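Local coordinates for amidohydrolase (Pseudomonas aeruginosa, PDB 2I5G), which is probably a metal-dependent dipeptidase of the M19 (membrane dipeptidase) family, inferred to hydrolyse dipeptides, at residues Arg23-Thr35 against Gly283-Glu295. The protein carries 2 engineered substitutions. Sequence-based numbering, arbitrary orientation.
Sequences RELFEDMRKGGLT and GIRTVGEFPNLTE
Leu34 CD1 sits over one face of the Phe290 ring, 4.1 Å from its centroid and displaced toward the CE2 rim in a CH-pi contact. Leu34 has CG anti to the backbone N (chi1 -166°), and its second torsion, chi2 63°, turns CD1 to the ring and CD2 to Val287. Val287 CG1 lies 3.9 Å from Met29 CA, on the helix backbone rather than at the tip of the selenomethionine, while CG2 only just reaches Leu25 CD2.

Beside this apolar patch the two backbones come together at a pair of glycines, with Gly32 CA 4.0 Å from Gly288 CA. Gly288 CA packs against the carbonyl of Asp28 in a CA-H...O contact, 3.2 Å from Asp28 O, and Gly32 CA faces Gly288 O. Helix 23-31 is closed through Gly32 by a Schellman motif, with Gly33 at positive phi, and Gly32 O lies 3.4 Å from Pro291 CD.

The polar edge lies along the 3-10 turn 287-289. Gly288 N donates to Asp28 OD2 at 2.8 Å, approaching steeply from above the carboxylate plane (68° out of it). Gln252 ties together both sides of the contact, its NE2 donating to the same Asp28 OD2 and its OE1 accepting from Val287 N. Farther out, Lys31 extends its chain and bends at the last torsion to bring NZ 3.2 Å from Gly288 O, well above the carbonyl plane.

Within the TIM-barrel fold of the family, the contact joins the helix after strand 13-17 to the turn leading into helix 291-299. Leu34 and Phe290 both rest on strand 13-17, and Met311 of helix 304-323 also packs against Phe290. His7 links the segments from outside, bonding to Gly32 O and Thr294 OG1.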
ATOM      1  N   ARG A  23     -29.184  12.646 -14.737  1.00 18.70           N
ATOM      2  CA  ARG A  23     -30.602  12.519 -14.434  1.00 18.14           C
ATOM      3  C   ARG A  23     -31.258  11.321 -15.106  1.00 19.64           C
ATOM      4  O   ARG A  23     -32.229  10.764 -14.592  1.00 18.32           O
ATOM      5  CB  ARG A  23     -31.359  13.783 -14.835  1.00 15.81           C
ATOM      6  CG  ARG A  23     -32.802  13.771 -14.357  1.00 16.23           C
ATOM      7  CD  ARG A  23     -33.519  15.066 -14.654  1.00 14.22           C
ATOM      8  NE  ARG A  23     -34.870  15.047 -14.106  1.00 13.82           N
ATOM      9  CZ  ARG A  23     -35.155  15.185 -12.814  1.00 12.33           C
ATOM     10  NH1 ARG A  23     -34.181  15.360 -11.933  1.00 10.15           N
ATOM     11  NH2 ARG A  23     -36.418  15.142 -12.405  1.00  6.92           N
ATOM     12  N   GLU A  24     -30.735  10.926 -16.260  1.00 30.22           N
ATOM     13  CA  GLU A  24     -31.310   9.802 -16.970  1.00 31.74           C
ATOM     14  C   GLU A  24     -31.083   8.500 -16.216  1.00 30.62           C
ATOM     15  O   GLU A  24     -31.927   7.604 -16.249  1.00 29.92           O
ATOM     16  CB  GLU A  24     -30.735   9.706 -18.384  1.00 55.62           C
ATOM     17  CG  GLU A  24     -31.293   8.531 -19.182  1.00 61.87           C
ATOM     18  CD  GLU A  24     -32.791   8.325 -18.961  1.00 65.56           C
ATOM     19  OE1 GLU A  24     -33.586   9.230 -19.309  1.00 67.00           O
ATOM     20  OE2 GLU A  24     -33.170   7.253 -18.431  1.00 65.43           O
ATOM     21  N   LEU A  25     -29.947   8.395 -15.535  1.00 24.13           N
ATOM     22  CA  LEU A  25     -29.641   7.189 -14.777  1.00 22.08           C
ATOM     23  C   LEU A  25     -30.640   7.112 -13.638  1.00 22.14           C
ATOM     24  O   LEU A  25     -31.202   6.054 -13.351  1.00 22.19           O
ATOM     25  CB  LEU A  25     -28.212   7.249 -14.227  1.00  9.24           C
ATOM     26  CG  LEU A  25     -27.671   6.026 -13.475  1.00  9.40           C
ATOM     27  CD1 LEU A  25     -28.199   6.013 -12.056  1.00  8.91           C
ATOM     28  CD2 LEU A  25     -28.060   4.748 -14.212  1.00  8.79           C
ATOM     29  N   PHE A  26     -30.868   8.258 -13.007  1.00 17.95           N
ATOM     30  CA  PHE A  26     -31.798   8.369 -11.894  1.00 15.74           C
ATOM     31  C   PHE A  26     -33.207   7.946 -12.285  1.00 14.45           C
ATOM     32  O   PHE A  26     -33.876   7.234 -11.545  1.00 12.80           O
ATOM     33  CB  PHE A  26     -31.802   9.807 -11.383  1.00 12.97           C
ATOM     34  CG  PHE A  26     -30.501  10.230 -10.772  1.00 13.67           C
ATOM     35  CD1 PHE A  26     -30.188  11.578 -10.630  1.00 12.49           C
ATOM     36  CD2 PHE A  26     -29.587   9.281 -10.321  1.00 13.95           C
ATOM     37  CE1 PHE A  26     -28.986  11.975 -10.048  1.00 13.16           C
ATOM     38  CE2 PHE A  26     -28.380   9.669  -9.738  1.00 15.62           C
ATOM     39  CZ  PHE A  26     -28.080  11.016  -9.601  1.00 14.88           C
ATOM     40  N   GLU A  27     -33.646   8.380 -13.457  1.00 17.11           N
ATOM     41  CA  GLU A  27     -34.978   8.045 -13.938  1.00 17.66           C
ATOM     42  C   GLU A  27     -35.135   6.557 -14.260  1.00 16.29           C
ATOM     43  O   GLU A  27     -36.218   5.990 -14.107  1.00 16.08           O
ATOM     44  CB  GLU A  27     -35.302   8.897 -15.165  1.00 17.77           C
ATOM     45  CG  GLU A  27     -35.283  10.383 -14.866  1.00 22.24           C
ATOM     46  CD  GLU A  27     -35.379  11.235 -16.114  1.00 25.79           C
ATOM     47  OE1 GLU A  27     -35.394  12.482 -15.993  1.00 26.61           O
ATOM     48  OE2 GLU A  27     -35.434  10.655 -17.219  1.00 29.06           O
ATOM     49  N   ASP A  28     -34.052   5.927 -14.697  1.00 13.84           N
ATOM     50  CA  ASP A  28     -34.082   4.509 -15.037  1.00 15.15           C
ATOM     51  C   ASP A  28     -34.123   3.701 -13.740  1.00 16.04           C
ATOM     52  O   ASP A  28     -34.589   2.558 -13.713  1.00 16.45           O
ATOM     53  CB  ASP A  28     -32.851   4.146 -15.881  1.00 27.04           C
ATOM     54  CG  ASP A  28     -33.085   2.932 -16.776  1.00 30.61           C
ATOM     55  OD1 ASP A  28     -34.167   2.850 -17.398  1.00 32.50           O
ATOM     56  OD2 ASP A  28     -32.184   2.069 -16.873  1.00 31.24           O
HETATM   57  N   MSE A  29     -33.638   4.305 -12.660  1.00 13.28           N
HETATM   58  CA  MSE A  29     -33.659   3.647 -11.365  1.00 13.61           C
HETATM   59  C   MSE A  29     -35.112   3.657 -10.916  1.00 12.50           C
HETATM   60  O   MSE A  29     -35.610   2.698 -10.320  1.00 12.73           O
HETATM   61  CB  MSE A  29     -32.801   4.407 -10.352  1.00 25.06           C
HETATM   62  CG  MSE A  29     -31.350   4.539 -10.750  1.00 30.61           C
HETATM   63 SE   MSE A  29     -30.263   5.276  -9.342  1.00 42.31          SE
HETATM   64  CE  MSE A  29     -28.817   3.986  -9.339  1.00 39.44           C
ATOM     65  N   ARG A  30     -35.790   4.757 -11.216  1.00  9.01           N
ATOM     66  CA  ARG A  30     -37.188   4.900 -10.864  1.00  8.86           C
ATOM     67  C   ARG A  30     -38.027   3.943 -11.712  1.00  8.54           C
ATOM     68  O   ARG A  30     -38.919   3.266 -11.192  1.00  8.02           O
ATOM     69  CB  ARG A  30     -37.630   6.347 -11.077  1.00 18.50           C
ATOM     70  CG  ARG A  30     -37.113   7.326 -10.018  1.00 19.34           C
ATOM     71  CD  ARG A  30     -37.869   7.173  -8.702  1.00 19.72           C
ATOM     72  NE  ARG A  30     -37.603   5.892  -8.054  1.00 21.89           N
ATOM     73  CZ  ARG A  30     -38.517   5.168  -7.414  1.00 22.76           C
ATOM     74  NH1 ARG A  30     -39.774   5.592  -7.334  1.00 21.65           N
ATOM     75  NH2 ARG A  30     -38.174   4.016  -6.851  1.00 21.59           N
ATOM     76  N   LYS A  31     -37.732   3.875 -13.008  1.00  8.83           N
ATOM     77  CA  LYS A  31     -38.465   2.980 -13.899  1.00  9.33           C
ATOM     78  C   LYS A  31     -38.389   1.527 -13.431  1.00  8.63           C
ATOM     79  O   LYS A  31     -39.312   0.747 -13.654  1.00  8.86           O
ATOM     80  CB  LYS A  31     -37.919   3.071 -15.327  1.00 16.72           C
ATOM     81  CG  LYS A  31     -38.539   2.063 -16.291  1.00 17.16           C
ATOM     82  CD  LYS A  31     -38.071   2.313 -17.718  1.00 21.95           C
ATOM     83  CE  LYS A  31     -38.660   1.313 -18.713  1.00 23.27           C
ATOM     84  NZ  LYS A  31     -38.132  -0.075 -18.537  1.00 26.49           N
ATOM     85  N   GLY A  32     -37.285   1.162 -12.789  1.00 11.10           N
ATOM     86  CA  GLY A  32     -37.131  -0.199 -12.316  1.00 10.90           C
ATOM     87  C   GLY A  32     -37.627  -0.403 -10.898  1.00 10.96           C
ATOM     88  O   GLY A  32     -37.508  -1.499 -10.348  1.00 11.40           O
ATOM     89  N   GLY A  33     -38.174   0.654 -10.302  1.00 12.30           N
ATOM     90  CA  GLY A  33     -38.691   0.565  -8.947  1.00 12.32           C
ATOM     91  C   GLY A  33     -37.639   0.347  -7.871  1.00 13.83           C
ATOM     92  O   GLY A  33     -37.956  -0.070  -6.757  1.00 15.22           O
ATOM     93  N   LEU A  34     -36.387   0.639  -8.206  1.00  8.75           N
ATOM     94  CA  LEU A  34     -35.271   0.479  -7.282  1.00  7.65           C
ATOM     95  C   LEU A  34     -35.510   1.322  -6.034  1.00  7.15           C
ATOM     96  O   LEU A  34     -35.843   2.502  -6.130  1.00  8.13           O
ATOM     97  CB  LEU A  34     -33.974   0.919  -7.972  1.00 13.84           C
ATOM     98  CG  LEU A  34     -32.622   0.556  -7.357  1.00 14.90           C
ATOM     99  CD1 LEU A  34     -32.460  -0.955  -7.336  1.00 16.40           C
ATOM    100  CD2 LEU A  34     -31.500   1.188  -8.172  1.00 13.11           C
ATOM    101  N   THR A  35     -35.344   0.717  -4.863  1.00 28.33           N
ATOM    102  CA  THR A  35     -35.539   1.438  -3.611  1.00 27.64           C
ATOM    103  C   THR A  35     -34.227   2.074  -3.169  1.00 29.12           C
ATOM    104  O   THR A  35     -34.186   3.256  -2.822  1.00 30.13           O
ATOM    105  CB  THR A  35     -36.037   0.509  -2.495  1.00  6.84           C
ATOM    106  OG1 THR A  35     -37.210  -0.183  -2.939  1.00  6.61           O
ATOM    107  CG2 THR A  35     -36.377   1.309  -1.252  1.00  6.40           C
ATOM    108  N   GLY A 283     -32.590  -9.646 -20.937  1.00 11.54           N
ATOM    109  CA  GLY A 283     -33.736  -9.637 -20.055  1.00  9.95           C
ATOM    110  C   GLY A 283     -33.497  -8.654 -18.923  1.00 10.61           C
ATOM    111  O   GLY A 283     -34.425  -8.289 -18.193  1.00 12.02           O
ATOM    112  N   ILE A 284     -32.246  -8.230 -18.766  1.00 10.27           N
ATOM    113  CA  ILE A 284     -31.896  -7.264 -17.728  1.00  9.58           C
ATOM    114  C   ILE A 284     -30.614  -6.515 -18.093  1.00  9.17           C
ATOM    115  O   ILE A 284     -29.626  -6.542 -17.365  1.00  8.46           O
ATOM    116  CB  ILE A 284     -31.755  -7.959 -16.342  1.00 16.20           C
ATOM    117  CG1 ILE A 284     -31.609  -6.893 -15.252  1.00 16.93           C
ATOM    118  CG2 ILE A 284     -30.588  -8.946 -16.348  1.00 13.48           C
ATOM    119  CD1 ILE A 284     -31.715  -7.429 -13.846  1.00 19.94           C
ATOM    120  N   ARG A 285     -30.655  -5.841 -19.242  1.00 16.50           N
ATOM    121  CA  ARG A 285     -29.530  -5.068 -19.763  1.00 15.95           C
ATOM    122  C   ARG A 285     -29.466  -3.652 -19.179  1.00 14.78           C
ATOM    123  O   ARG A 285     -28.420  -3.007 -19.219  1.00 15.45           O
ATOM    124  CB  ARG A 285     -29.626  -4.977 -21.288  1.00 15.63           C
ATOM    125  CG  ARG A 285     -29.483  -6.291 -22.015  1.00 18.52           C
ATOM    126  CD  ARG A 285     -28.044  -6.527 -22.442  1.00 22.60           C
ATOM    127  NE  ARG A 285     -27.886  -7.763 -23.213  1.00 27.64           N
ATOM    128  CZ  ARG A 285     -28.481  -8.014 -24.379  1.00 27.50           C
ATOM    129  NH1 ARG A 285     -29.292  -7.121 -24.928  1.00 28.77           N
ATOM    130  NH2 ARG A 285     -28.249  -9.159 -25.010  1.00 26.73           N
ATOM    131  N   THR A 286     -30.585  -3.161 -18.661  1.00 10.15           N
ATOM    132  CA  THR A 286     -30.625  -1.827 -18.069  1.00 11.67           C
ATOM    133  C   THR A 286     -31.294  -1.847 -16.696  1.00 12.09           C
ATOM    134  O   THR A 286     -32.116  -2.716 -16.395  1.00 12.41           O
ATOM    135  CB  THR A 286     -31.391  -0.822 -18.958  1.00 14.16           C
ATOM    136  OG1 THR A 286     -32.732  -1.281 -19.157  1.00 12.46           O
ATOM    137  CG2 THR A 286     -30.708  -0.662 -20.299  1.00 12.32           C
ATOM    138  N   VAL A 287     -30.930  -0.879 -15.865  1.00 11.65           N
ATOM    139  CA  VAL A 287     -31.483  -0.778 -14.527  1.00 11.05           C
ATOM    140  C   VAL A 287     -33.005  -0.779 -14.583  1.00 12.34           C
ATOM    141  O   VAL A 287     -33.664  -1.455 -13.794  1.00 13.78           O
ATOM    142  CB  VAL A 287     -30.994   0.510 -13.837  1.00  4.80           C
ATOM    143  CG1 VAL A 287     -31.529   0.580 -12.415  1.00  3.89           C
ATOM    144  CG2 VAL A 287     -29.472   0.541 -13.832  1.00  4.16           C
ATOM    145  N   GLY A 288     -33.558  -0.031 -15.531  1.00 11.48           N
ATOM    146  CA  GLY A 288     -35.003   0.047 -15.667  1.00 11.39           C
ATOM    147  C   GLY A 288     -35.707  -1.285 -15.869  1.00 10.53           C
ATOM    148  O   GLY A 288     -36.941  -1.347 -15.875  1.00  8.65           O
ATOM    149  N   GLU A 289     -34.934  -2.354 -16.027  1.00 13.40           N
ATOM    150  CA  GLU A 289     -35.506  -3.681 -16.231  1.00 13.98           C
ATOM    151  C   GLU A 289     -35.466  -4.555 -14.987  1.00 12.88           C
ATOM    152  O   GLU A 289     -35.843  -5.728 -15.042  1.00 11.21           O
ATOM    153  CB  GLU A 289     -34.781  -4.405 -17.361  1.00 19.30           C
ATOM    154  CG  GLU A 289     -35.090  -3.888 -18.744  1.00 21.89           C
ATOM    155  CD  GLU A 289     -34.384  -4.694 -19.809  1.00 24.93           C
ATOM    156  OE1 GLU A 289     -33.159  -4.513 -19.967  1.00 26.58           O
ATOM    157  OE2 GLU A 289     -35.049  -5.520 -20.478  1.00 25.53           O
ATOM    158  N   PHE A 290     -35.011  -3.985 -13.871  1.00 16.95           N
ATOM    159  CA  PHE A 290     -34.910  -4.715 -12.606  1.00 17.46           C
ATOM    160  C   PHE A 290     -36.108  -5.637 -12.338  1.00 17.14           C
ATOM    161  O   PHE A 290     -35.934  -6.801 -11.969  1.00 17.94           O
ATOM    162  CB  PHE A 290     -34.749  -3.727 -11.446  1.00 24.36           C
ATOM    163  CG  PHE A 290     -33.506  -3.943 -10.630  1.00 26.87           C
ATOM    164  CD1 PHE A 290     -33.398  -5.033  -9.773  1.00 28.14           C
ATOM    165  CD2 PHE A 290     -32.428  -3.065 -10.736  1.00 27.37           C
ATOM    166  CE1 PHE A 290     -32.235  -5.247  -9.035  1.00 28.41           C
ATOM    167  CE2 PHE A 290     -31.263  -3.271 -10.005  1.00 26.75           C
ATOM    168  CZ  PHE A 290     -31.166  -4.364  -9.152  1.00 27.71           C
ATOM    169  N   PRO A 291     -37.337  -5.136 -12.531  1.00 13.08           N
ATOM    170  CA  PRO A 291     -38.528  -5.963 -12.291  1.00 12.72           C
ATOM    171  C   PRO A 291     -38.615  -7.318 -13.001  1.00 12.28           C
ATOM    172  O   PRO A 291     -39.416  -8.164 -12.611  1.00 13.37           O
ATOM    173  CB  PRO A 291     -39.690  -5.027 -12.656  1.00  3.05           C
ATOM    174  CG  PRO A 291     -39.066  -4.000 -13.544  1.00  3.45           C
ATOM    175  CD  PRO A 291     -37.722  -3.769 -12.920  1.00  2.43           C
ATOM    176  N   ASN A 292     -37.801  -7.542 -14.026  1.00 10.31           N
ATOM    177  CA  ASN A 292     -37.832  -8.823 -14.727  1.00 11.54           C
ATOM    178  C   ASN A 292     -37.166  -9.907 -13.890  1.00 13.99           C
ATOM    179  O   ASN A 292     -37.336 -11.102 -14.146  1.00 14.73           O
ATOM    180  CB  ASN A 292     -37.104  -8.727 -16.062  1.00  7.45           C
ATOM    181  CG  ASN A 292     -37.724  -7.720 -16.987  1.00  6.33           C
ATOM    182  OD1 ASN A 292     -37.214  -7.469 -18.075  1.00  7.81           O
ATOM    183  ND2 ASN A 292     -38.830  -7.130 -16.563  1.00  7.05           N
ATOM    184  N   LEU A 293     -36.399  -9.479 -12.894  1.00 23.52           N
ATOM    185  CA  LEU A 293     -35.695 -10.400 -12.019  1.00 23.91           C
ATOM    186  C   LEU A 293     -36.641 -10.937 -10.949  1.00 24.61           C
ATOM    187  O   LEU A 293     -36.497 -12.067 -10.479  1.00 24.50           O
ATOM    188  CB  LEU A 293     -34.498  -9.685 -11.389  1.00 27.30           C
ATOM    189  CG  LEU A 293     -33.496 -10.531 -10.604  1.00 28.18           C
ATOM    190  CD1 LEU A 293     -33.159 -11.807 -11.362  1.00 25.60           C
ATOM    191  CD2 LEU A 293     -32.248  -9.703 -10.360  1.00 28.60           C
ATOM    192  N   THR A 294     -37.613 -10.120 -10.564  1.00 20.54           N
ATOM    193  CA  THR A 294     -38.594 -10.532  -9.571  1.00 19.26           C
ATOM    194  C   THR A 294     -39.520 -11.528 -10.253  1.00 19.36           C
ATOM    195  O   THR A 294     -39.810 -12.596  -9.718  1.00 20.44           O
ATOM    196  CB  THR A 294     -39.412  -9.325  -9.064  1.00 13.50           C
ATOM    197  OG1 THR A 294     -38.556  -8.462  -8.303  1.00 13.43           O
ATOM    198  CG2 THR A 294     -40.570  -9.781  -8.185  1.00 14.01           C
ATOM    199  N   GLU A 295     -39.974 -11.168 -11.446  1.00 18.85           N
ATOM    200  CA  GLU A 295     -40.860 -12.024 -12.219  1.00 18.52           C
ATOM    201  C   GLU A 295     -40.187 -13.356 -12.545  1.00 18.35           C
ATOM    202  O   GLU A 295     -40.806 -14.413 -12.428  1.00 18.79           O
ATOM    203  CB  GLU A 295     -41.272 -11.311 -13.511  1.00 32.94           C
ATOM    204  CG  GLU A 295     -41.953 -12.207 -14.539  1.00 37.84           C
ATOM    205  CD  GLU A 295     -42.453 -11.439 -15.756  1.00 41.78           C
ATOM    206  OE1 GLU A 295     -41.746 -10.513 -16.215  1.00 44.00           O
ATOM    207  OE2 GLU A 295     -43.549 -11.773 -16.264  1.00 43.81           O
TER